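Local structure of RNA-binding protein Smaug (Drosophila melanogaster, 1OXJ) at residues G11-S16 / L95-P100; L17-Y22 / H53-C58; K63-I68 / E109-R114; E89-V94 / L142-D147. The protein binds RNA, recognising it through its SAM domain, which is joined here to an all-helical PHAT domain. All coordinates share one frame; numbering follows the deposited sequence.

Contact 1 (G11-S16 / L95-P100); sequences GLWLKS and LTPMKP
An apolar and CH-pi contact between Trp13 and Leu12 on one side and Leu95, Thr96 and Pro97 on the other joins the SAM part of the chain to the PHAT part. The first partner is the short helix 10-16; the second is the irregular loop between helices 83-91 and 111-127. Trp13 carries the centre. Its CG lies anti to the backbone N (chi1 -179°), and Pro97 crosses the indole at about a right angle. Pro97 CD stands over one face, 3.9 Å from the centroid of the five-membered ring and 19° off its normal. Thr96 CA lies over that ring as well, 4.1 Å from its centroid, while Thr96 CG2 comes within 3.5 Å of Trp13 NE1. At the root of the side chain, Leu95 O approaches Trp13 CB at 3.3 Å.

A second, more exposed cluster flanks the ring. Leu12 CD1 sits against the fork of Leu95, only 3.3 Å from both CD1 and CD2, tighter than usual for carbon pairs. Ser16 CB, one turn on from Leu12, adds a looser touch on Leu95 CD1 at 3.8 Å.

Neighbouring helices complete the setting. Ile59 and Leu62 of helix 49-77 also pack on Trp13, Leu62 reaches Thr96 too, and Met34 of helix 31-34 lies against Pro97, placing the indole and the proline among elements of the SAM bundle.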
loop_
_atom_site.group_PDB
_atom_site.type_symbol
_atom_site.label_atom_id
_atom_site.label_comp_id
_atom_site.label_asym_id
_atom_site.label_seq_id
_atom_site.Cartn_x
_atom_site.Cartn_y
_atom_site.Cartn_z
ATOM N N GLY A 11 -11.055 1.733 -7.340
ATOM C CA GLY A 11 -12.300 1.212 -6.797
ATOM C C GLY A 11 -12.133 0.403 -5.524
ATOM O O GLY A 11 -12.856 0.602 -4.542
ATOM N N LEU A 12 -11.182 -0.520 -5.534
ATOM C CA LEU A 12 -10.943 -1.361 -4.368
ATOM C C LEU A 12 -10.488 -0.504 -3.190
ATOM O O LEU A 12 -10.878 -0.740 -2.044
ATOM C CB LEU A 12 -9.895 -2.429 -4.697
ATOM C CG LEU A 12 -9.559 -3.485 -3.627
ATOM C CD1 LEU A 12 -8.731 -2.864 -2.526
ATOM C CD2 LEU A 12 -10.844 -4.085 -3.047
ATOM N N TRP A 13 -9.665 0.502 -3.471
ATOM C CA TRP A 13 -9.176 1.384 -2.416
ATOM C C TRP A 13 -10.351 2.120 -1.776
ATOM O O TRP A 13 -10.490 2.137 -0.555
ATOM C CB TRP A 13 -8.170 2.393 -2.993
ATOM C CG TRP A 13 -7.600 3.343 -1.964
ATOM C CD1 TRP A 13 -6.926 3.009 -0.822
ATOM C CD2 TRP A 13 -7.605 4.777 -2.022
ATOM N NE1 TRP A 13 -6.504 4.151 -0.166
ATOM C CE2 TRP A 13 -6.908 5.247 -0.883
ATOM C CE3 TRP A 13 -8.128 5.711 -2.929
ATOM C CZ2 TRP A 13 -6.719 6.613 -0.627
ATOM C CZ3 TRP A 13 -7.941 7.070 -2.673
ATOM C CH2 TRP A 13 -7.241 7.504 -1.529
ATOM N N LEU A 14 -11.197 2.733 -2.597
ATOM C CA LEU A 14 -12.351 3.453 -2.070
ATOM C C LEU A 14 -13.254 2.538 -1.239
ATOM O O LEU A 14 -13.767 2.941 -0.191
ATOM C CB LEU A 14 -13.161 4.067 -3.207
ATOM C CG LEU A 14 -12.482 5.195 -3.983
ATOM C CD1 LEU A 14 -13.417 5.666 -5.101
ATOM C CD2 LEU A 14 -12.165 6.340 -3.043
ATOM N N LYS A 15 -13.472 1.323 -1.728
ATOM C CA LYS A 15 -14.294 0.356 -1.009
ATOM C C LYS A 15 -13.700 0.091 0.376
ATOM O O LYS A 15 -14.430 -0.131 1.350
ATOM C CB LYS A 15 -14.378 -0.958 -1.799
ATOM C CG LYS A 15 -15.311 -0.901 -3.006
ATOM C CD LYS A 15 -15.230 -2.168 -3.843
ATOM C CE LYS A 15 -16.269 -2.171 -4.959
ATOM N NZ LYS A 15 -16.137 -3.380 -5.831
ATOM N N SER A 16 -12.372 0.133 0.469
ATOM C CA SER A 16 -11.703 -0.126 1.740
ATOM C C SER A 16 -11.871 1.009 2.746
ATOM O O SER A 16 -11.688 0.811 3.949
ATOM C CB SER A 16 -10.207 -0.399 1.511
ATOM O OG SER A 16 -9.468 0.799 1.347
ATOM N N LEU A 95 -3.507 -1.555 -0.565
ATOM C CA LEU A 95 -4.645 -1.322 -1.462
ATOM C C LEU A 95 -4.659 0.055 -2.111
ATOM O O LEU A 95 -5.528 0.340 -2.940
ATOM C CB LEU A 95 -5.964 -1.514 -0.711
ATOM C CG LEU A 95 -6.164 -2.873 -0.041
ATOM C CD1 LEU A 95 -7.554 -2.935 0.574
ATOM C CD2 LEU A 95 -5.975 -3.989 -1.057
ATOM N N THR A 96 -3.717 0.915 -1.734
ATOM C CA THR A 96 -3.665 2.265 -2.307
ATOM C C THR A 96 -3.191 2.281 -3.756
ATOM O O THR A 96 -2.447 1.401 -4.186
ATOM C CB THR A 96 -2.726 3.189 -1.494
ATOM O OG1 THR A 96 -1.375 2.718 -1.603
ATOM C CG2 THR A 96 -3.135 3.209 -0.033
ATOM N N PRO A 97 -3.612 3.299 -4.529
ATOM C CA PRO A 97 -3.225 3.436 -5.935
ATOM C C PRO A 97 -1.720 3.612 -6.052
ATOM O O PRO A 97 -1.143 4.528 -5.455
ATOM C CB PRO A 97 -3.978 4.688 -6.390
ATOM C CG PRO A 97 -5.176 4.726 -5.480
ATOM C CD PRO A 97 -4.597 4.327 -4.146
ATOM N N MET A 98 -1.084 2.720 -6.805
ATOM C CA MET A 98 0.354 2.769 -7.006
ATOM C C MET A 98 0.688 2.697 -8.485
ATOM O O MET A 98 0.142 1.880 -9.222
ATOM C CB MET A 98 1.049 1.602 -6.288
ATOM C CG MET A 98 0.978 1.632 -4.764
ATOM S SD MET A 98 2.000 0.288 -4.007
ATOM C CE MET A 98 0.789 -0.518 -2.951
ATOM N N LYS A 99 1.594 3.562 -8.913
ATOM C CA LYS A 99 2.027 3.575 -10.298
ATOM C C LYS A 99 2.933 2.378 -10.528
ATOM O O LYS A 99 3.448 1.785 -9.581
ATOM C CB LYS A 99 2.807 4.852 -10.596
ATOM C CG LYS A 99 2.018 6.134 -10.379
ATOM C CD LYS A 99 2.792 7.349 -10.868
ATOM C CE LYS A 99 2.784 7.435 -12.386
ATOM N NZ LYS A 99 3.398 8.706 -12.870
ATOM N N PRO A 100 3.130 1.996 -11.797
ATOM C CA PRO A 100 4.000 0.857 -12.119
ATOM C C PRO A 100 5.416 1.072 -11.570
ATOM O O PRO A 100 5.851 2.210 -11.372
ATOM C CB PRO A 100 3.986 0.841 -13.641
ATOM C CG PRO A 100 2.584 1.312 -13.967
ATOM C CD PRO A 100 2.405 2.468 -12.992
#

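Contact 2 (L17-Y22 / H53-C58); sequences LRLHKY and HKLALC
The flat carbonyl group of Leu17 receives the ammonium of Lys54: NZ donates to Leu17 O over 2.7 Å, with a C=O...N angle of 152° and the donor tilted 24° from the carbonyl plane. The rings of Tyr22 and His53 stand apart from this pair, each with a chain neighbour over one face, Lys21 CG on Tyr22 and Leu57 CG on His53. Arg18, with positive phi (62°), forms the Schellman motif after helix 10-16, and the contact joins this turn to the long helix 49-77 within the SAM bundle.

Lys54 gets there by stretching out. Its CG is anti to the backbone N, and the extended chain beyond carries NZ across to the turn. A water accepts from Lys54 NZ at 2.8 Å and donates to Arg18 O at 3.0 Å, giving the turn a second, indirect tie to the same ammonium. The amine of this exposed residue is thereby gripped by one carbonyl directly and by another through solvent.

Below this polar rim the contact becomes apolar. Leu19 crosses the Lys54 chain, its CD1 lying 4.1 Å from Lys54 CD and 4.2 Å from Leu55 CB; Leu55 also packs on Phe26 and on Leu42 of helix 39-44. One turn along from Lys54, Cys58 turns SG to the end of Leu17, 3.6 Å from its CD1 methyl.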
loop_
_atom_site.group_PDB
_atom_site.type_symbol
_atom_site.label_atom_id
_atom_site.label_comp_id
_atom_site.label_asym_id
_atom_site.label_seq_id
_atom_site.Cartn_x
_atom_site.Cartn_y
_atom_site.Cartn_z
ATOM N N LEU A 17 -12.230 2.190 2.253
ATOM C CA LEU A 17 -12.410 3.368 3.099
ATOM C C LEU A 17 -13.888 3.708 3.272
ATOM O O LEU A 17 -14.231 4.721 3.888
ATOM C CB LEU A 17 -11.720 4.577 2.462
ATOM C CG LEU A 17 -10.263 4.474 2.001
ATOM C CD1 LEU A 17 -9.895 5.752 1.252
ATOM C CD2 LEU A 17 -9.349 4.264 3.184
ATOM N N ARG A 18 -14.753 2.868 2.713
ATOM C CA ARG A 18 -16.187 3.089 2.760
ATOM C C ARG A 18 -16.542 4.386 2.040
ATOM O O ARG A 18 -17.384 5.164 2.499
ATOM C CB ARG A 18 -16.688 3.124 4.209
ATOM C CG ARG A 18 -16.654 1.759 4.892
ATOM C CD ARG A 18 -17.595 1.718 6.092
ATOM N NE ARG A 18 -18.965 2.080 5.720
ATOM C CZ ARG A 18 -19.715 1.405 4.852
ATOM N NH1 ARG A 18 -19.240 0.318 4.254
ATOM N NH2 ARG A 18 -20.944 1.821 4.572
ATOM N N LEU A 19 -15.894 4.605 0.901
ATOM C CA LEU A 19 -16.123 5.802 0.100
ATOM C C LEU A 19 -16.348 5.477 -1.373
ATOM O O LEU A 19 -16.222 6.357 -2.230
ATOM C CB LEU A 19 -14.929 6.759 0.229
ATOM C CG LEU A 19 -14.762 7.467 1.574
ATOM C CD1 LEU A 19 -13.382 8.119 1.654
ATOM C CD2 LEU A 19 -15.874 8.510 1.732
ATOM N N HIS A 20 -16.692 4.227 -1.674
ATOM C CA HIS A 20 -16.905 3.832 -3.059
ATOM C C HIS A 20 -18.073 4.582 -3.690
ATOM O O HIS A 20 -18.262 4.549 -4.903
ATOM C CB HIS A 20 -17.101 2.319 -3.165
ATOM C CG HIS A 20 -17.050 1.805 -4.571
ATOM N ND1 HIS A 20 -18.161 1.750 -5.386
ATOM C CD2 HIS A 20 -16.011 1.371 -5.324
ATOM C CE1 HIS A 20 -17.807 1.305 -6.578
ATOM N NE2 HIS A 20 -16.508 1.069 -6.567
ATOM N N LYS A 21 -18.851 5.265 -2.862
ATOM C CA LYS A 21 -19.965 6.068 -3.352
ATOM C C LYS A 21 -19.408 7.109 -4.334
ATOM O O LYS A 21 -20.102 7.554 -5.250
ATOM C CB LYS A 21 -20.628 6.779 -2.168
ATOM C CG LYS A 21 -21.546 7.913 -2.519
ATOM C CD LYS A 21 -21.957 8.657 -1.240
ATOM C CE LYS A 21 -22.828 9.861 -1.548
ATOM N NZ LYS A 21 -23.271 10.575 -0.313
ATOM N N TYR A 22 -18.147 7.483 -4.139
ATOM C CA TYR A 22 -17.516 8.491 -4.987
ATOM C C TYR A 22 -16.635 7.963 -6.112
ATOM O O TYR A 22 -15.820 8.702 -6.649
ATOM C CB TYR A 22 -16.714 9.457 -4.119
ATOM C CG TYR A 22 -17.598 10.238 -3.166
ATOM C CD1 TYR A 22 -17.735 9.860 -1.824
ATOM C CD2 TYR A 22 -18.353 11.304 -3.629
ATOM C CE1 TYR A 22 -18.616 10.540 -0.968
ATOM C CE2 TYR A 22 -19.239 11.985 -2.790
ATOM C CZ TYR A 22 -19.367 11.600 -1.466
ATOM O OH TYR A 22 -20.252 12.285 -0.658
ATOM N N HIS A 53 -13.584 15.835 4.036
ATOM C CA HIS A 53 -12.526 15.835 5.034
ATOM C C HIS A 53 -11.824 14.477 5.099
ATOM O O HIS A 53 -10.598 14.405 5.086
ATOM C CB HIS A 53 -13.096 16.188 6.414
ATOM C CG HIS A 53 -12.054 16.279 7.485
ATOM N ND1 HIS A 53 -10.992 17.155 7.416
ATOM C CD2 HIS A 53 -11.895 15.585 8.637
ATOM C CE1 HIS A 53 -10.222 16.995 8.478
ATOM N NE2 HIS A 53 -10.748 16.049 9.235
ATOM N N LYS A 54 -12.601 13.400 5.159
ATOM C CA LYS A 54 -12.023 12.069 5.240
ATOM C C LYS A 54 -11.180 11.708 4.018
ATOM O O LYS A 54 -10.063 11.215 4.155
ATOM C CB LYS A 54 -13.118 11.022 5.424
ATOM C CG LYS A 54 -12.578 9.623 5.645
ATOM C CD LYS A 54 -13.718 8.625 5.732
ATOM C CE LYS A 54 -13.214 7.234 6.062
ATOM N NZ LYS A 54 -14.338 6.259 6.129
ATOM N N LEU A 55 -11.711 11.953 2.826
ATOM C CA LEU A 55 -10.969 11.635 1.612
ATOM C C LEU A 55 -9.722 12.507 1.510
ATOM O O LEU A 55 -8.662 12.043 1.092
ATOM C CB LEU A 55 -11.859 11.820 0.376
ATOM C CG LEU A 55 -11.246 11.430 -0.975
ATOM C CD1 LEU A 55 -10.649 10.032 -0.905
ATOM C CD2 LEU A 55 -12.326 11.492 -2.046
ATOM N N ALA A 56 -9.835 13.769 1.912
ATOM C CA ALA A 56 -8.684 14.658 1.857
ATOM C C ALA A 56 -7.597 14.112 2.780
ATOM O O ALA A 56 -6.416 14.152 2.448
ATOM C CB ALA A 56 -9.083 16.072 2.280
ATOM N N LEU A 57 -8.007 13.604 3.938
ATOM C CA LEU A 57 -7.065 13.033 4.898
ATOM C C LEU A 57 -6.393 11.797 4.313
ATOM O O LEU A 57 -5.192 11.594 4.484
ATOM C CB LEU A 57 -7.782 12.638 6.190
ATOM C CG LEU A 57 -8.286 13.764 7.091
ATOM C CD1 LEU A 57 -8.937 13.157 8.330
ATOM C CD2 LEU A 57 -7.122 14.670 7.481
ATOM N N CYS A 58 -7.176 10.973 3.626
ATOM C CA CYS A 58 -6.644 9.758 3.018
ATOM C C CYS A 58 -5.650 10.097 1.916
ATOM O O CYS A 58 -4.623 9.434 1.779
ATOM C CB CYS A 58 -7.784 8.898 2.459
ATOM S SG CYS A 58 -8.847 8.186 3.732
HETATM O O HOH W 1 -16.758 6.865 4.890
#

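Contact 3 (K63-I68 / E109-R114); sequences KERANI and ENIGLR
Ala66 and Glu109 bring their CA atoms to 5.7 Å where helix 49-77, kinked where the N atoms of Ala66 and Asn67 make no bond to the turn before, faces the start of helix 111-127. The contact joins this long helix, shared with the SAM part, to helix 111-127 of the PHAT domain. Ile111 is the wedge. Its chi2 of -50° turns CD1 to the kink, 3.7 Å from Ala66 N and 3.8 Å from Ala66 CB, while the rest of the side chain crosses Arg65 at about a right angle. Ile111 CG1 stands 4.0 Å above the plane of the Arg65 guanidinium, toward its rim, and CG2 belongs to the same covered face.

The buried guanidinium is held in place by carbonyls and hydroxyls: NE donates to Leu62 O, NH1 to Pro97 O and Thr96 OG1, and a weak bond joins NH2 to Tyr31 OH. An alanine in place of Arg65 would probably leave Pro97 O and Thr96 OG1 without their NH1 partner and open a gap beside Ile111 CG1 and CG2. Glu109, bent at chi2, returns its carboxylate to Ala66, with OE2 3.6 Å from the Ala66 CB methyl.

Asn110 is the N-cap of helix 111-127: its OD1 accepts from Leu113 N at 3.1 Å, the donor lying 43° above the carbonyl plane. Further along, Arg114 binds Glu108 O and reaches over to Asn70 and Glu73 of helix 49-77, the latter in a salt bridge. Helices 49-77 and 111-127 are thus bridged again beyond the kink, while Met98 of the preceding loop touches both Arg65 and Ile111.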
loop_
_atom_site.group_PDB
_atom_site.type_symbol
_atom_site.label_atom_id
_atom_site.label_comp_id
_atom_site.label_asym_id
_atom_site.label_seq_id
_atom_site.Cartn_x
_atom_site.Cartn_y
_atom_site.Cartn_z
ATOM N N LYS A 63 0.254 10.715 0.294
ATOM C CA LYS A 63 1.482 11.473 0.085
ATOM C C LYS A 63 2.577 11.103 1.072
ATOM O O LYS A 63 3.755 11.320 0.800
ATOM C CB LYS A 63 1.210 12.980 0.169
ATOM C CG LYS A 63 0.199 13.517 -0.833
ATOM C CD LYS A 63 0.150 15.040 -0.757
ATOM C CE LYS A 63 -1.172 15.602 -1.246
ATOM N NZ LYS A 63 -2.288 15.330 -0.284
ATOM N N GLU A 64 2.198 10.530 2.209
ATOM C CA GLU A 64 3.176 10.135 3.223
ATOM C C GLU A 64 3.721 8.717 3.053
ATOM O O GLU A 64 4.657 8.315 3.741
ATOM C CB GLU A 64 2.571 10.267 4.619
ATOM C CG GLU A 64 2.398 11.703 5.090
ATOM C CD GLU A 64 3.677 12.514 4.945
ATOM O OE1 GLU A 64 4.733 12.071 5.452
ATOM O OE2 GLU A 64 3.625 13.597 4.323
ATOM N N ARG A 65 3.151 7.961 2.122
ATOM C CA ARG A 65 3.591 6.593 1.909
ATOM C C ARG A 65 5.103 6.394 1.819
ATOM O O ARG A 65 5.653 5.522 2.495
ATOM C CB ARG A 65 2.914 6.014 0.669
ATOM C CG ARG A 65 1.448 5.671 0.883
ATOM C CD ARG A 65 0.810 5.218 -0.407
ATOM N NE ARG A 65 0.877 6.264 -1.435
ATOM C CZ ARG A 65 0.473 6.089 -2.686
ATOM N NH1 ARG A 65 -0.025 4.913 -3.051
ATOM N NH2 ARG A 65 0.583 7.073 -3.574
ATOM N N ALA A 66 5.783 7.186 0.991
ATOM C CA ALA A 66 7.231 7.036 0.850
ATOM C C ALA A 66 7.962 7.181 2.184
ATOM O O ALA A 66 8.877 6.410 2.492
ATOM C CB ALA A 66 7.774 8.054 -0.161
ATOM N N ASN A 67 7.560 8.168 2.977
ATOM C CA ASN A 67 8.191 8.382 4.281
ATOM C C ASN A 67 7.861 7.219 5.222
ATOM O O ASN A 67 8.728 6.719 5.943
ATOM C CB ASN A 67 7.712 9.700 4.910
ATOM C CG ASN A 67 8.146 10.926 4.118
ATOM O OD1 ASN A 67 9.263 10.978 3.602
ATOM N ND2 ASN A 67 7.269 11.926 4.034
ATOM N N ILE A 68 6.601 6.794 5.217
ATOM C CA ILE A 68 6.180 5.688 6.072
ATOM C C ILE A 68 6.975 4.434 5.734
ATOM O O ILE A 68 7.520 3.779 6.620
ATOM C CB ILE A 68 4.679 5.388 5.904
ATOM C CG1 ILE A 68 3.853 6.530 6.510
ATOM C CG2 ILE A 68 4.341 4.054 6.556
ATOM C CD1 ILE A 68 2.391 6.515 6.106
ATOM N N GLU A 109 11.331 7.591 -4.081
ATOM C CA GLU A 109 9.955 8.073 -4.102
ATOM C C GLU A 109 9.047 7.132 -4.886
ATOM O O GLU A 109 7.864 7.410 -5.055
ATOM C CB GLU A 109 9.896 9.469 -4.731
ATOM C CG GLU A 109 10.823 10.478 -4.074
ATOM C CD GLU A 109 10.427 10.787 -2.644
ATOM O OE1 GLU A 109 11.278 11.306 -1.888
ATOM O OE2 GLU A 109 9.260 10.520 -2.277
ATOM N N ASN A 110 9.608 6.033 -5.377
ATOM C CA ASN A 110 8.838 5.049 -6.149
ATOM C C ASN A 110 8.094 4.179 -5.129
ATOM O O ASN A 110 8.684 3.278 -4.545
ATOM C CB ASN A 110 9.799 4.205 -6.988
ATOM C CG ASN A 110 9.082 3.328 -8.002
ATOM O OD1 ASN A 110 8.146 2.613 -7.664
ATOM N ND2 ASN A 110 9.543 3.368 -9.252
ATOM N N ILE A 111 6.815 4.472 -4.908
ATOM C CA ILE A 111 6.012 3.749 -3.904
ATOM C C ILE A 111 6.005 2.232 -4.046
ATOM O O ILE A 111 6.168 1.507 -3.060
ATOM C CB ILE A 111 4.537 4.243 -3.879
ATOM C CG1 ILE A 111 4.492 5.764 -3.681
ATOM C CG2 ILE A 111 3.762 3.532 -2.756
ATOM C CD1 ILE A 111 5.339 6.280 -2.526
ATOM N N GLY A 112 5.800 1.751 -5.264
ATOM C CA GLY A 112 5.770 0.320 -5.482
ATOM C C GLY A 112 7.092 -0.315 -5.111
ATOM O O GLY A 112 7.135 -1.378 -4.489
ATOM N N LEU A 113 8.181 0.339 -5.495
ATOM C CA LEU A 113 9.521 -0.164 -5.207
ATOM C C LEU A 113 9.815 -0.189 -3.701
ATOM O O LEU A 113 10.376 -1.160 -3.195
ATOM C CB LEU A 113 10.560 0.710 -5.914
ATOM C CG LEU A 113 11.974 0.147 -6.034
ATOM C CD1 LEU A 113 11.944 -1.075 -6.957
ATOM C CD2 LEU A 113 12.911 1.224 -6.600
ATOM N N ARG A 114 9.458 0.884 -2.999
ATOM C CA ARG A 114 9.692 0.957 -1.562
ATOM C C ARG A 114 8.852 -0.103 -0.851
ATOM O O ARG A 114 9.294 -0.704 0.129
ATOM C CB ARG A 114 9.319 2.344 -1.023
ATOM C CG ARG A 114 10.146 3.502 -1.613
ATOM C CD ARG A 114 11.639 3.209 -1.538
ATOM N NE ARG A 114 12.128 3.046 -0.168
ATOM C CZ ARG A 114 12.524 4.047 0.622
ATOM N NH1 ARG A 114 12.488 5.301 0.193
ATOM N NH2 ARG A 114 12.989 3.791 1.840
#

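Contact 4 (E89-V94 / L142-D147); sequences ELTNIV and LMWILD
Aliphatic packing centres on Ile145, which points from helix 136-150 into the end of helix 83-91 and the turn that follows it. Its CD1 reaches Leu90 CB at 3.6 Å, and the same methyl lies 4.0 Å from Thr91 OG1. The other branch, Ile145 CG2, faces Val94 CG2 at 4.2 Å.

Contacts with the indole come next. Trp144 CG is anti to the backbone N (chi1 173°), and the six-membered ring reaches the turn, where its CZ3 atom meets Val94 CG1 at 3.7 Å and Thr91 CG2 at 4.0 Å. Both methyls approach obliquely. Val94 thus divides its branches, CG1 to the tryptophan and CG2 to the isoleucine backbone and side chain. An alanine in place of Val94 would probably open a gap in front of Trp144 CZ3 and Ile145 CG2 and leave that end of the indole freer to shift.

This is interior packing of the all-helical PHAT domain. Leu90 also packs on Leu69 of helix 49-77 and on Phe115, Val118 and Ile119 of helix 111-127.

Two polar groups at the interface bond within their own helices. Thr91 OG1 bonds to Val87 O one turn back, and Ile145 O accepts from Ser149 OG. In the backbone, Leu90 O takes both Ile93 N and Val94 N, each at 2.9 Å, consistent with a tight turn that carries Val94 toward helix 136-150.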
loop_
_atom_site.group_PDB
_atom_site.type_symbol
_atom_site.label_atom_id
_atom_site.label_comp_id
_atom_site.label_asym_id
_atom_site.label_seq_id
_atom_site.Cartn_x
_atom_site.Cartn_y
_atom_site.Cartn_z
ATOM N N GLU A 89 1.239 -1.344 9.322
ATOM C CA GLU A 89 1.484 -0.211 8.428
ATOM C C GLU A 89 1.226 -0.636 6.978
ATOM O O GLU A 89 0.513 0.047 6.243
ATOM C CB GLU A 89 2.930 0.280 8.549
ATOM C CG GLU A 89 3.283 0.936 9.885
ATOM C CD GLU A 89 2.652 2.307 10.056
ATOM O OE1 GLU A 89 2.898 2.945 11.096
ATOM O OE2 GLU A 89 1.911 2.754 9.156
ATOM N N LEU A 90 1.807 -1.762 6.568
ATOM C CA LEU A 90 1.634 -2.237 5.196
ATOM C C LEU A 90 0.170 -2.424 4.827
ATOM O O LEU A 90 -0.236 -2.160 3.696
ATOM C CB LEU A 90 2.387 -3.551 4.970
ATOM C CG LEU A 90 3.914 -3.488 5.074
ATOM C CD1 LEU A 90 4.483 -4.891 4.919
ATOM C CD2 LEU A 90 4.488 -2.551 4.003
ATOM N N THR A 91 -0.622 -2.872 5.792
ATOM C CA THR A 91 -2.046 -3.106 5.578
ATOM C C THR A 91 -2.768 -1.874 5.035
ATOM O O THR A 91 -3.700 -1.988 4.227
ATOM C CB THR A 91 -2.715 -3.541 6.893
ATOM O OG1 THR A 91 -2.266 -4.863 7.229
ATOM C CG2 THR A 91 -4.227 -3.517 6.763
ATOM N N ASN A 92 -2.329 -0.699 5.475
ATOM C CA ASN A 92 -2.952 0.546 5.051
ATOM C C ASN A 92 -2.343 1.133 3.789
ATOM O O ASN A 92 -2.690 2.241 3.385
ATOM C CB ASN A 92 -2.878 1.568 6.184
ATOM C CG ASN A 92 -3.598 1.094 7.428
ATOM O OD1 ASN A 92 -4.753 0.676 7.359
ATOM N ND2 ASN A 92 -2.925 1.156 8.570
ATOM N N ILE A 93 -1.445 0.388 3.158
ATOM C CA ILE A 93 -0.803 0.874 1.940
ATOM C C ILE A 93 -1.029 -0.070 0.759
ATOM O O ILE A 93 -1.148 0.365 -0.392
ATOM C CB ILE A 93 0.723 1.041 2.166
ATOM C CG1 ILE A 93 0.974 2.159 3.186
ATOM C CG2 ILE A 93 1.434 1.347 0.847
ATOM C CD1 ILE A 93 2.449 2.384 3.486
ATOM N N VAL A 94 -1.128 -1.358 1.056
ATOM C CA VAL A 94 -1.273 -2.369 0.011
ATOM C C VAL A 94 -2.408 -2.161 -0.999
ATOM O O VAL A 94 -2.269 -2.524 -2.173
ATOM C CB VAL A 94 -1.386 -3.774 0.630
ATOM C CG1 VAL A 94 -2.724 -3.928 1.359
ATOM C CG2 VAL A 94 -1.180 -4.831 -0.451
ATOM N N LEU A 142 0.152 -10.802 6.984
ATOM C CA LEU A 142 1.179 -10.774 5.948
ATOM C C LEU A 142 0.786 -11.600 4.722
ATOM O O LEU A 142 1.003 -11.177 3.591
ATOM C CB LEU A 142 2.513 -11.288 6.498
ATOM C CG LEU A 142 3.655 -11.340 5.482
ATOM C CD1 LEU A 142 3.865 -9.932 4.893
ATOM C CD2 LEU A 142 4.929 -11.850 6.152
ATOM N N MET A 143 0.205 -12.774 4.940
ATOM C CA MET A 143 -0.193 -13.612 3.814
ATOM C C MET A 143 -1.270 -12.888 3.006
ATOM O O MET A 143 -1.271 -12.937 1.782
ATOM C CB MET A 143 -0.684 -14.972 4.315
ATOM C CG MET A 143 0.414 -15.814 4.972
ATOM S SD MET A 143 1.731 -16.354 3.839
ATOM C CE MET A 143 0.833 -17.626 2.940
ATOM N N TRP A 144 -2.174 -12.192 3.692
ATOM C CA TRP A 144 -3.214 -11.433 3.006
ATOM C C TRP A 144 -2.558 -10.298 2.203
ATOM O O TRP A 144 -2.959 -9.996 1.078
ATOM C CB TRP A 144 -4.184 -10.842 4.020
ATOM C CG TRP A 144 -5.187 -9.922 3.419
ATOM C CD1 TRP A 144 -6.332 -10.267 2.748
ATOM C CD2 TRP A 144 -5.133 -8.494 3.417
ATOM N NE1 TRP A 144 -6.993 -9.135 2.332
ATOM C CE2 TRP A 144 -6.278 -8.033 2.728
ATOM C CE3 TRP A 144 -4.226 -7.555 3.931
ATOM C CZ2 TRP A 144 -6.542 -6.671 2.541
ATOM C CZ3 TRP A 144 -4.489 -6.199 3.745
ATOM C CH2 TRP A 144 -5.639 -5.772 3.055
ATOM N N ILE A 145 -1.550 -9.662 2.788
ATOM C CA ILE A 145 -0.851 -8.582 2.090
ATOM C C ILE A 145 -0.206 -9.108 0.801
ATOM O O ILE A 145 -0.351 -8.510 -0.272
ATOM C CB ILE A 145 0.249 -7.967 2.989
ATOM C CG1 ILE A 145 -0.397 -7.182 4.138
ATOM C CG2 ILE A 145 1.170 -7.056 2.148
ATOM C CD1 ILE A 145 0.615 -6.714 5.207
ATOM N N LEU A 146 0.517 -10.216 0.903
ATOM C CA LEU A 146 1.160 -10.788 -0.274
ATOM C C LEU A 146 0.074 -11.097 -1.290
ATOM O O LEU A 146 0.236 -10.873 -2.486
ATOM C CB LEU A 146 1.920 -12.063 0.099
ATOM C CG LEU A 146 3.079 -11.854 1.080
ATOM C CD1 LEU A 146 3.707 -13.188 1.444
ATOM C CD2 LEU A 146 4.111 -10.932 0.457
ATOM N N ASP A 147 -1.045 -11.592 -0.780
ATOM C CA ASP A 147 -2.201 -11.949 -1.585
ATOM C C ASP A 147 -2.679 -10.763 -2.428
ATOM O O ASP A 147 -2.845 -10.883 -3.642
ATOM C CB ASP A 147 -3.309 -12.440 -0.649
ATOM C CG ASP A 147 -4.262 -13.398 -1.323
ATOM O OD1 ASP A 147 -3.798 -14.230 -2.133
ATOM O OD2 ASP A 147 -5.473 -13.330 -1.026
#

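How the contacts relate
Contact 2 is nested along the chain inside the loop closed by contact 1, and the two touch through Leu14 O and Leu19 N, a probable 2.9 Å hydrogen bond. Contact 1 in turn crosses contacts 3 and 4, its segments alternating with theirs, and contacts 3 and 4 cross each other too. Helix 49-77 is the common spine: it serves contact 2 near its start and contact 3 further on, their centres about 20 Å apart. Contacts 3 and 4 lie about 14 Å apart, centre to centre, and meet at Ile68, Glu89 and Ile93. Loop 95-100 of PHAT thus packs on the SAM helix 10-16, while helix 49-77 runs through both, consistent with their close association.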